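Local structure of cellulose binding protein (Clavibacter michiganensis, 4JJO) at residues P159-V171 and R177-G189. The protein is the expansin portion of a larger cellulase, probably binding plant cell-wall polysaccharides and loosening the wall, while the full-length enzyme probably cleaves cellulose. Numbering follows the deposited sequence.
Sequences PSPIQDGPLTVKV and RAVVLPGLRMAPG
Leu167 and Leu184 grip each other through paired backbone bonds, Leu167 N to Leu184 O at 2.7 Å and Leu184 N back to Leu167 O at 3.0 Å. They form one end of an antiparallel beta hairpin in the expansin C-terminal domain, and the ladder continues through Val169 with Leu181 and Val171 with Val179. The Leu181 carbonyl takes the Val169 N-H from above its plane, 44° out. Between the Leu167 and Val169 pairs the register slips by one residue: Gly183, at positive phi, and Leu184 both face Leu167 in a G1 beta bulge. A water beside the bulge accepts from Gly183 N and hydrogen-bonds Thr168 OG1 at 2.8 Å. On the face that carries Thr168, Lys170 and Val180, Thr168 CG2 meets Val180 CG1 at 3.6 Å, while Lys170 lays CD against Val180 CG2 and makes a cation-pi contact with Trp145. Leu167, Val169, Val171, Val179, Leu181 and Leu184 fill the buried face, where Leu181 and Leu184 reach Ile112 across the sandwich. Val169 crosses Leu184 at about a right angle, CG2 meeting CD1 tightly at 3.5 Å. Past the bulge, Met186 bends at chi2 (55°) and chi3 (56°), which brings CE to 3.8 Å from Ile162 CD1 and 4.2 Å from Leu167 CD2.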
loop_
_atom_site.group_PDB
_atom_site.type_symbol
_atom_site.label_atom_id
_atom_site.label_comp_id
_atom_site.label_asym_id
_atom_site.label_seq_id
_atom_site.Cartn_x
_atom_site.Cartn_y
_atom_site.Cartn_z
ATOM N N PRO A 159 6.481 17.843 -7.512
ATOM C CA PRO A 159 7.727 18.612 -7.444
ATOM C C PRO A 159 7.514 20.059 -7.871
ATOM O O PRO A 159 8.389 20.902 -7.679
ATOM C CB PRO A 159 8.625 17.895 -8.452
ATOM C CG PRO A 159 7.678 17.371 -9.466
ATOM C CD PRO A 159 6.421 17.003 -8.721
ATOM N N SER A 160 6.354 20.333 -8.456
ATOM C CA SER A 160 6.025 21.667 -8.937
ATOM C C SER A 160 4.526 21.722 -9.213
ATOM O O SER A 160 3.871 20.680 -9.256
ATOM C CB SER A 160 6.832 21.999 -10.193
ATOM O OG SER A 160 6.580 21.073 -11.236
ATOM N N PRO A 161 3.975 22.934 -9.385
ATOM C CA PRO A 161 2.519 23.083 -9.497
ATOM C C PRO A 161 1.878 22.260 -10.610
ATOM O O PRO A 161 2.534 21.882 -11.585
ATOM C CB PRO A 161 2.344 24.577 -9.778
ATOM C CG PRO A 161 3.528 25.205 -9.164
ATOM C CD PRO A 161 4.653 24.242 -9.403
ATOM N N ILE A 162 0.587 21.993 -10.445
ATOM C CA ILE A 162 -0.196 21.280 -11.444
ATOM C C ILE A 162 -1.286 22.189 -11.991
ATOM O O ILE A 162 -1.598 23.230 -11.405
ATOM C CB ILE A 162 -0.841 20.010 -10.867
ATOM C CG1 ILE A 162 -1.661 20.341 -9.615
ATOM C CG2 ILE A 162 0.229 18.987 -10.540
ATOM C CD1 ILE A 162 -2.540 19.204 -9.143
ATOM N N GLN A 163 -1.867 21.787 -13.114
ATOM C CA GLN A 163 -2.863 22.601 -13.791
ATOM C C GLN A 163 -4.222 22.515 -13.106
ATOM O O GLN A 163 -4.532 21.539 -12.420
ATOM C CB GLN A 163 -2.984 22.187 -15.259
ATOM C CG GLN A 163 -3.500 20.776 -15.479
ATOM C CD GLN A 163 -3.473 20.380 -16.940
ATOM O OE1 GLN A 163 -2.492 20.627 -17.642
ATOM N NE2 GLN A 163 -4.557 19.773 -17.409
ATOM N N ASP A 164 -5.023 23.556 -13.299
ATOM C CA ASP A 164 -6.361 23.629 -12.732
ATOM C C ASP A 164 -7.291 22.701 -13.504
ATOM O O ASP A 164 -6.943 22.219 -14.582
ATOM C CB ASP A 164 -6.868 25.070 -12.797
ATOM C CG ASP A 164 -8.215 25.249 -12.126
ATOM O OD1 ASP A 164 -8.582 24.408 -11.280
ATOM O OD2 ASP A 164 -8.903 26.242 -12.445
ATOM N N GLY A 165 -8.469 22.442 -12.948
ATOM C CA GLY A 165 -9.432 21.574 -13.595
ATOM C C GLY A 165 -9.225 20.117 -13.231
ATOM O O GLY A 165 -8.439 19.801 -12.336
ATOM N N PRO A 166 -9.927 19.217 -13.935
ATOM C CA PRO A 166 -9.892 17.775 -13.668
ATOM C C PRO A 166 -8.496 17.197 -13.853
ATOM O O PRO A 166 -7.809 17.556 -14.809
ATOM C CB PRO A 166 -10.847 17.192 -14.720
ATOM C CG PRO A 166 -11.630 18.348 -15.243
ATOM C CD PRO A 166 -10.748 19.539 -15.111
ATOM N N LEU A 167 -8.085 16.319 -12.944
ATOM C CA LEU A 167 -6.780 15.680 -13.037
ATOM C C LEU A 167 -6.849 14.394 -13.844
ATOM O O LEU A 167 -7.803 13.622 -13.729
ATOM C CB LEU A 167 -6.231 15.357 -11.645
ATOM C CG LEU A 167 -5.656 16.499 -10.809
ATOM C CD1 LEU A 167 -6.703 17.560 -10.554
ATOM C CD2 LEU A 167 -5.107 15.948 -9.500
ATOM N N THR A 168 -5.831 14.175 -14.666
ATOM C CA THR A 168 -5.628 12.884 -15.306
ATOM C C THR A 168 -4.342 12.290 -14.751
ATOM O O THR A 168 -3.275 12.899 -14.840
ATOM C CB THR A 168 -5.537 12.999 -16.837
ATOM O OG1 THR A 168 -6.787 13.467 -17.358
ATOM C CG2 THR A 168 -5.223 11.643 -17.451
ATOM N N VAL A 169 -4.455 11.106 -14.160
ATOM C CA VAL A 169 -3.329 10.482 -13.482
ATOM C C VAL A 169 -2.943 9.174 -14.152
ATOM O O VAL A 169 -3.788 8.311 -14.381
ATOM C CB VAL A 169 -3.662 10.199 -12.005
ATOM C CG1 VAL A 169 -2.491 9.511 -11.317
ATOM C CG2 VAL A 169 -4.026 11.486 -11.286
ATOM N N LYS A 170 -1.659 9.036 -14.461
ATOM C CA LYS A 170 -1.144 7.801 -15.030
ATOM C C LYS A 170 -0.315 7.050 -14.003
ATOM O O LYS A 170 0.665 7.574 -13.473
ATOM C CB LYS A 170 -0.298 8.076 -16.267
ATOM C CG LYS A 170 0.269 6.812 -16.886
ATOM C CD LYS A 170 0.456 6.957 -18.380
ATOM C CE LYS A 170 1.395 8.098 -18.719
ATOM N NZ LYS A 170 1.607 8.200 -20.187
ATOM N N VAL A 171 -0.719 5.814 -13.734
ATOM C CA VAL A 171 -0.021 4.964 -12.785
ATOM C C VAL A 171 0.537 3.738 -13.502
ATOM O O VAL A 171 -0.201 2.980 -14.136
ATOM C CB VAL A 171 -0.954 4.518 -11.649
ATOM C CG1 VAL A 171 -0.177 3.759 -10.588
ATOM C CG2 VAL A 171 -1.651 5.724 -11.036
ATOM N N ARG A 177 2.841 -2.165 -16.573
ATOM C CA ARG A 177 1.441 -1.986 -16.927
ATOM C C ARG A 177 0.950 -0.635 -16.435
ATOM O O ARG A 177 1.250 -0.232 -15.316
ATOM C CB ARG A 177 0.604 -3.108 -16.322
ATOM C CG ARG A 177 1.076 -4.497 -16.726
ATOM C CD ARG A 177 0.262 -5.593 -16.066
ATOM N NE ARG A 177 0.450 -5.609 -14.620
ATOM C CZ ARG A 177 0.118 -6.623 -13.828
ATOM N NH1 ARG A 177 -0.424 -7.725 -14.335
ATOM N NH2 ARG A 177 0.334 -6.537 -12.523
ATOM N N ALA A 178 0.200 0.064 -17.281
ATOM C CA ALA A 178 -0.255 1.410 -16.958
ATOM C C ALA A 178 -1.770 1.534 -16.971
ATOM O O ALA A 178 -2.451 0.917 -17.793
ATOM C CB ALA A 178 0.350 2.412 -17.932
ATOM N N VAL A 179 -2.286 2.342 -16.051
ATOM C CA VAL A 179 -3.676 2.768 -16.092
ATOM C C VAL A 179 -3.728 4.287 -16.156
ATOM O O VAL A 179 -2.961 4.973 -15.478
ATOM C CB VAL A 179 -4.484 2.296 -14.866
ATOM C CG1 VAL A 179 -4.613 0.780 -14.862
ATOM C CG2 VAL A 179 -3.859 2.793 -13.571
ATOM N N VAL A 180 -4.626 4.805 -16.983
ATOM C CA VAL A 180 -4.835 6.243 -17.081
ATOM C C VAL A 180 -6.194 6.575 -16.489
ATOM O O VAL A 180 -7.215 6.018 -16.899
ATOM C CB VAL A 180 -4.759 6.729 -18.537
ATOM C CG1 VAL A 180 -5.139 8.198 -18.631
ATOM C CG2 VAL A 180 -3.360 6.496 -19.092
ATOM N N LEU A 181 -6.196 7.489 -15.526
ATOM C CA LEU A 181 -7.381 7.776 -14.731
ATOM C C LEU A 181 -7.840 9.215 -14.929
ATOM O O LEU A 181 -7.351 10.124 -14.259
ATOM C CB LEU A 181 -7.073 7.536 -13.252
ATOM C CG LEU A 181 -6.343 6.223 -12.947
ATOM C CD1 LEU A 181 -5.834 6.214 -11.517
ATOM C CD2 LEU A 181 -7.243 5.029 -13.208
ATOM N N PRO A 182 -8.790 9.427 -15.851
ATOM C CA PRO A 182 -9.298 10.769 -16.151
ATOM C C PRO A 182 -10.387 11.245 -15.194
ATOM O O PRO A 182 -11.008 10.449 -14.490
ATOM C CB PRO A 182 -9.900 10.596 -17.546
ATOM C CG PRO A 182 -10.365 9.195 -17.562
ATOM C CD PRO A 182 -9.356 8.416 -16.761
ATOM N N GLY A 183 -10.607 12.553 -15.178
ATOM C CA GLY A 183 -11.761 13.128 -14.514
ATOM C C GLY A 183 -11.660 13.196 -13.005
ATOM O O GLY A 183 -12.652 13.460 -12.326
ATOM N N LEU A 184 -10.466 12.966 -12.472
ATOM C CA LEU A 184 -10.261 13.032 -11.034
ATOM C C LEU A 184 -10.384 14.469 -10.553
ATOM O O LEU A 184 -10.003 15.406 -11.254
ATOM C CB LEU A 184 -8.892 12.467 -10.663
ATOM C CG LEU A 184 -8.705 10.973 -10.930
ATOM C CD1 LEU A 184 -7.282 10.562 -10.612
ATOM C CD2 LEU A 184 -9.699 10.152 -10.123
ATOM N N ARG A 185 -10.924 14.636 -9.353
ATOM C CA ARG A 185 -11.153 15.962 -8.799
ATOM C C ARG A 185 -10.106 16.314 -7.758
ATOM O O ARG A 185 -9.538 15.435 -7.110
ATOM C CB ARG A 185 -12.548 16.036 -8.176
ATOM C CG ARG A 185 -13.666 15.959 -9.202
ATOM C CD ARG A 185 -15.031 15.781 -8.562
ATOM N NE ARG A 185 -15.226 14.423 -8.062
ATOM C CZ ARG A 185 -15.092 14.046 -6.794
ATOM N NH1 ARG A 185 -15.293 12.779 -6.467
ATOM N NH2 ARG A 185 -14.766 14.920 -5.848
ATOM N N MET A 186 -9.844 17.607 -7.614
ATOM C CA MET A 186 -9.024 18.097 -6.521
ATOM C C MET A 186 -9.889 18.062 -5.274
ATOM O O MET A 186 -10.428 19.084 -4.841
ATOM C CB MET A 186 -8.534 19.513 -6.813
ATOM C CG MET A 186 -7.751 20.156 -5.678
ATOM S SD MET A 186 -6.337 19.178 -5.134
ATOM C CE MET A 186 -5.436 18.999 -6.669
ATOM N N ALA A 187 -10.025 16.866 -4.713
ATOM C CA ALA A 187 -10.928 16.623 -3.598
ATOM C C ALA A 187 -10.168 15.997 -2.432
ATOM O O ALA A 187 -10.254 14.790 -2.196
ATOM C CB ALA A 187 -12.052 15.714 -4.038
ATOM N N PRO A 188 -9.422 16.823 -1.692
ATOM C CA PRO A 188 -8.590 16.351 -0.583
ATOM C C PRO A 188 -9.363 15.498 0.421
ATOM O O PRO A 188 -10.442 15.887 0.873
ATOM C CB PRO A 188 -8.114 17.651 0.067
ATOM C CG PRO A 188 -8.160 18.649 -1.023
ATOM C CD PRO A 188 -9.345 18.285 -1.851
ATOM N N GLY A 189 -8.807 14.337 0.752
ATOM C CA GLY A 189 -9.397 13.452 1.739
ATOM C C GLY A 189 -10.331 12.402 1.168
ATOM O O GLY A 189 -10.585 11.380 1.805
HETATM O O HOH W 1 -9.160 14.721 -16.663
#